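Local coordinates for protein dihydrodipicolinate synthase (PDB 1XKY) that probably catalyses the condensation of pyruvate with aspartate semialdehyde, the first step of the lysine branch of bacterial amino-acid biosynthesis, at residues A[131-134]-A[135-138]; A[153-156]-A[157-160]. All coordinates share one frame; numbering follows the deposited sequence.

Interaction 1: residues A[131-134]-A[135-138]; sequences KAIA and ESTP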
ATOM      1  N   LYS A 131      -3.427   4.285  28.804  1.00 15.56           N
ATOM      2  CA  LYS A 131      -4.004   4.099  30.138  1.00 16.13           C
ATOM      3  C   LYS A 131      -3.091   4.643  31.237  1.00 16.06           C
ATOM      4  O   LYS A 131      -3.551   5.363  32.127  1.00 16.24           O
ATOM      5  CB  LYS A 131      -4.314   2.614  30.381  1.00 16.28           C
ATOM      6  CG  LYS A 131      -4.906   2.298  31.758  1.00 18.21           C
ATOM      7  CD  LYS A 131      -5.412   0.873  31.805  1.00 20.47           C
ATOM      8  CE  LYS A 131      -6.064   0.547  33.134  1.00 22.29           C
ATOM      9  NZ  LYS A 131      -5.049   0.371  34.196  1.00 24.57           N
ATOM     10  N   ALA A 132      -1.806   4.304  31.169  1.00 16.02           N
ATOM     11  CA  ALA A 132      -0.829   4.753  32.165  1.00 16.05           C
ATOM     12  C   ALA A 132      -0.633   6.273  32.185  1.00 16.16           C
ATOM     13  O   ALA A 132      -0.499   6.871  33.253  1.00 16.06           O
ATOM     14  CB  ALA A 132       0.511   4.059  31.942  1.00 16.12           C
ATOM     15  N   ILE A 133      -0.595   6.895  31.006  1.00 16.23           N
ATOM     16  CA  ILE A 133      -0.427   8.349  30.920  1.00 16.36           C
ATOM     17  C   ILE A 133      -1.682   9.032  31.455  1.00 16.66           C
ATOM     18  O   ILE A 133      -1.590   9.940  32.282  1.00 16.34           O
ATOM     19  CB  ILE A 133      -0.112   8.833  29.479  1.00 16.19           C
ATOM     20  CG1 ILE A 133       1.166   8.180  28.954  1.00 15.88           C
ATOM     21  CG2 ILE A 133       0.025  10.380  29.429  1.00 16.06           C
ATOM     22  CD1 ILE A 133       1.244   8.152  27.441  1.00 15.95           C
ATOM     23  N   ALA A 134      -2.847   8.566  31.010  1.00 17.19           N
ATOM     24  CA  ALA A 134      -4.132   9.129  31.446  1.00 17.83           C
ATOM     25  C   ALA A 134      -4.300   9.061  32.971  1.00 18.64           C
ATOM     26  O   ALA A 134      -4.764  10.018  33.591  1.00 18.16           O
ATOM     27  CB  ALA A 134      -5.284   8.412  30.752  1.00 17.78           C
ATOM     28  N   GLU A 135      -3.919   7.923  33.555  1.00 19.62           N
ATOM     29  CA  GLU A 135      -3.945   7.716  35.014  1.00 20.73           C
ATOM     30  C   GLU A 135      -3.083   8.704  35.795  1.00 20.88           C
ATOM     31  O   GLU A 135      -3.324   8.952  36.972  1.00 20.66           O
ATOM     32  CB  GLU A 135      -3.471   6.303  35.360  1.00 21.13           C
ATOM     33  CG  GLU A 135      -4.558   5.271  35.272  1.00 24.26           C
ATOM     34  CD  GLU A 135      -4.075   3.851  35.487  1.00 27.20           C
ATOM     35  OE1 GLU A 135      -2.843   3.625  35.563  1.00 29.65           O
ATOM     36  OE2 GLU A 135      -4.945   2.953  35.572  1.00 30.41           O
ATOM     37  N   SER A 136      -2.063   9.238  35.135  1.00 21.26           N
ATOM     38  CA  SER A 136      -1.087  10.098  35.768  1.00 21.60           C
ATOM     39  C   SER A 136      -1.553  11.551  35.861  1.00 21.23           C
ATOM     40  O   SER A 136      -0.898  12.363  36.499  1.00 21.52           O
ATOM     41  CB  SER A 136       0.237  10.012  34.994  1.00 21.64           C
ATOM     42  OG  SER A 136       0.218  10.842  33.851  1.00 21.68           O
ATOM     43  N   THR A 137      -2.671  11.883  35.217  1.00 20.90           N
ATOM     44  CA  THR A 137      -3.150  13.266  35.187  1.00 20.83           C
ATOM     45  C   THR A 137      -4.656  13.351  35.407  1.00 20.44           C
ATOM     46  O   THR A 137      -5.400  12.487  34.951  1.00 20.22           O
ATOM     47  CB  THR A 137      -2.786  13.979  33.843  1.00 20.73           C
ATOM     48  OG1 THR A 137      -3.083  15.375  33.941  1.00 21.26           O
ATOM     49  CG2 THR A 137      -3.544  13.389  32.659  1.00 21.37           C
ATOM     50  N   PRO A 138      -5.113  14.404  36.106  1.00 20.44           N
ATOM     51  CA  PRO A 138      -6.549  14.644  36.215  1.00 20.25           C
ATOM     52  C   PRO A 138      -7.138  15.284  34.957  1.00 19.74           C
ATOM     53  O   PRO A 138      -8.360  15.356  34.806  1.00 19.65           O
ATOM     54  CB  PRO A 138      -6.636  15.612  37.395  1.00 20.51           C
ATOM     55  CG  PRO A 138      -5.368  16.374  37.318  1.00 20.64           C
ATOM     56  CD  PRO A 138      -4.336  15.411  36.855  1.00 20.42           C
TER
HETATM   57  O   HOH W   1      -2.145   1.580  34.085  1.00 35.60           O

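Interaction 2: residues A[153-156]-A[157-160]; sequences QISV and DTVV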
ATOM      1  N   GLN A 153      -1.949   1.797  13.592  1.00 20.00           N
ATOM      2  CA  GLN A 153      -3.216   2.439  13.920  1.00 20.00           C
ATOM      3  C   GLN A 153      -3.695   2.037  15.311  1.00 20.00           C
ATOM      4  O   GLN A 153      -3.474   0.909  15.752  1.00 18.56           O
ATOM      5  CB  GLN A 153      -4.279   2.090  12.877  1.00 20.00           C
ATOM      6  CG  GLN A 153      -4.188   0.668  12.350  1.00 20.00           C
ATOM      7  CD  GLN A 153      -5.037  -0.304  13.145  1.00 20.00           C
ATOM      8  OE1 GLN A 153      -6.243  -0.105  13.294  1.00 20.00           O
ATOM      9  NE2 GLN A 153      -4.411  -1.358  13.658  1.00 20.00           N
ATOM     10  N   ILE A 154      -4.349   2.967  15.999  1.00 17.98           N
ATOM     11  CA  ILE A 154      -5.249   2.620  17.092  1.00 17.47           C
ATOM     12  C   ILE A 154      -6.560   2.046  16.565  1.00 17.16           C
ATOM     13  O   ILE A 154      -7.417   2.781  16.072  1.00 16.58           O
ATOM     14  CB  ILE A 154      -5.526   3.851  17.974  1.00 17.19           C
ATOM     15  CG1 ILE A 154      -4.284   4.740  18.055  1.00 18.28           C
ATOM     16  CG2 ILE A 154      -5.972   3.422  19.363  1.00 17.15           C
ATOM     17  CD1 ILE A 154      -4.427   5.905  19.009  1.00 18.59           C
ATOM     18  N   SER A 155      -6.711   0.730  16.675  1.00 17.16           N
ATOM     19  CA  SER A 155      -7.910   0.055  16.194  1.00 17.33           C
ATOM     20  C   SER A 155      -9.165   0.632  16.840  1.00 17.29           C
ATOM     21  O   SER A 155      -9.105   1.220  17.919  1.00 16.95           O
ATOM     22  CB  SER A 155      -7.823  -1.449  16.467  1.00 17.25           C
ATOM     23  OG  SER A 155      -8.128  -1.741  17.820  1.00 17.14           O
ATOM     24  N   VAL A 156     -10.301   0.460  16.172  1.00 17.67           N
ATOM     25  CA  VAL A 156     -11.586   0.887  16.720  1.00 18.07           C
ATOM     26  C   VAL A 156     -11.783   0.311  18.124  1.00 18.29           C
ATOM     27  O   VAL A 156     -12.139   1.035  19.048  1.00 17.84           O
ATOM     28  CB  VAL A 156     -12.770   0.471  15.799  1.00 18.27           C
ATOM     29  CG1 VAL A 156     -14.114   0.696  16.504  1.00 18.95           C
ATOM     30  CG2 VAL A 156     -12.709   1.224  14.457  1.00 18.84           C
ATOM     31  N   ASP A 157     -11.531  -0.988  18.272  1.00 18.64           N
ATOM     32  CA  ASP A 157     -11.667  -1.681  19.555  1.00 19.30           C
ATOM     33  C   ASP A 157     -10.813  -1.053  20.656  1.00 18.37           C
ATOM     34  O   ASP A 157     -11.279  -0.850  21.777  1.00 17.72           O
ATOM     35  CB  ASP A 157     -11.310  -3.164  19.399  1.00 20.15           C
ATOM     36  CG  ASP A 157     -12.400  -3.973  18.681  1.00 24.24           C
ATOM     37  OD1 ASP A 157     -13.506  -3.427  18.384  1.00 30.03           O
ATOM     38  OD2 ASP A 157     -12.143  -5.172  18.415  1.00 28.86           O
ATOM     39  N   THR A 158      -9.566  -0.740  20.336  1.00 17.56           N
ATOM     40  CA  THR A 158      -8.669  -0.118  21.301  1.00 17.28           C
ATOM     41  C   THR A 158      -9.168   1.269  21.715  1.00 17.21           C
ATOM     42  O   THR A 158      -9.119   1.623  22.901  1.00 16.98           O
ATOM     43  CB  THR A 158      -7.239  -0.050  20.751  1.00 17.50           C
ATOM     44  OG1 THR A 158      -6.784  -1.384  20.494  1.00 17.03           O
ATOM     45  CG2 THR A 158      -6.284   0.640  21.746  1.00 17.11           C
ATOM     46  N   VAL A 159      -9.686   2.032  20.749  1.00 17.14           N
ATOM     47  CA  VAL A 159     -10.224   3.365  21.029  1.00 17.47           C
ATOM     48  C   VAL A 159     -11.445   3.277  21.923  1.00 17.67           C
ATOM     49  O   VAL A 159     -11.581   4.054  22.868  1.00 17.29           O
ATOM     50  CB  VAL A 159     -10.567   4.157  19.741  1.00 17.29           C
ATOM     51  CG1 VAL A 159     -11.229   5.498  20.089  1.00 17.20           C
ATOM     52  CG2 VAL A 159      -9.314   4.401  18.933  1.00 17.27           C
ATOM     53  N   VAL A 160     -12.315   2.311  21.638  1.00 17.83           N
ATOM     54  CA  VAL A 160     -13.503   2.091  22.454  1.00 18.10           C
ATOM     55  C   VAL A 160     -13.102   1.744  23.896  1.00 17.81           C
ATOM     56  O   VAL A 160     -13.617   2.335  24.834  1.00 17.75           O
ATOM     57  CB  VAL A 160     -14.431   0.986  21.864  1.00 17.98           C
ATOM     58  CG1 VAL A 160     -15.568   0.649  22.845  1.00 19.39           C
ATOM     59  CG2 VAL A 160     -15.011   1.413  20.521  1.00 18.03           C
TER

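Interaction 1: residues A[131-134]-A[135-138]
Two donors from Ser136 grip the carbonyl oxygen of Ile133. Ser136 OG comes within 2.6 Å of Ile133 O in the carbonyl plane, on a lone pair, while Ser136 N reaches Ile133 O at 3.0 Å from well above that plane, 61° out of it. The hydroxyl can turn back to the chain because Ser136 OG lies between its own backbone N and carbonyl carbon (chi1 81°). Thr137 N follows the same three-residue spacing and bonds Ala134 O at 3.2 Å, whereas Glu135 N still makes the four-residue helical bond to Lys131 O at 3.0 Å. This change from four-residue to three-residue bonds is characteristic of a helix C-terminus, where the chain tightens before leaving.

One turn back, the side chains of Lys131 and Glu135 form an i to i+4 salt bridge. Lys131 NZ meets Glu135 OE2 at 2.9 Å from above the carboxylate plane. The lysine chain runs extended to CE and bends only at its last torsion (chi4 -75°), which brings the ammonium over the acid. A water closes the ring, accepting from Lys131 NZ and donating to Glu135 OE1 at 2.6 Å.

The last turn of helix 123-135 passes here into the loop to barrel strand 141-145. Ile133, Ser136 and Thr137 pack on helix 93-105, where Thr137 OG1 bonds Thr104, and Asn167 donates to Ala134 O.

Interaction 2: residues A[153-156]-A[157-160]
Ile154 and Val159 bring methyl against methyl, their side chains crossing at about a right angle, with Ile154 CG2 3.5 Å from Val159 CG2. The same Ile154 methyl also meets Thr158 CG2 at 3.7 Å, again nearly perpendicular, so one branch of the isoleucine covers two neighbouring residues of the helix. Thr158 OG1 sits beside its own backbone N (chi1 -61°), which leaves CG2 anti to that N, turned to the isoleucine. The threonine hydroxyl bonds Gln123 OE1, which also accepts from Ser155 N; Ser155 OG lies 3.0 Å from Thr158 OG1 and 3.1 Å from Thr158 N.

Ser155 is the N-cap residue. Its carbonyl oxygen takes Val159 N at 3.0 Å, and Val156 O takes Val160 N at 2.9 Å, the first regular helical bonds. Val156 and Val160, one turn apart, lie at a slant to each other, CG1 of the former 4.2 Å from CG2 of the latter.

Ile154, just before the N-cap, and Val159, four residues after it, form a hydrophobic staple across the start of helix 156-163. Val156 and Val159 face Ile184 of helix 178-187, Val160 touches Lys187 there, and Asn145 of strand 141-145 holds Ile154 N.

Interaction 1 closes helix 123-135 and interaction 2 opens helix 156-163, on either side of strand 141-145 in the sequence of this TIM barrel. Their centres are about 18 Å apart and their nearest atoms about 8 Å, without touching. Gln123, at the start of the helix that interaction 1 ends, holds Ser155 and Thr158 of interaction 2. The side chains of Ala134 and Val160 each lie about 9 Å from a bound potassium ion; Lys131 touches Ile165 of one metal site, Val160 touches Thr188 of the other. In TIM barrels the active site lies at the C-terminal ends of the strands, the side on which interaction 2 starts its helix.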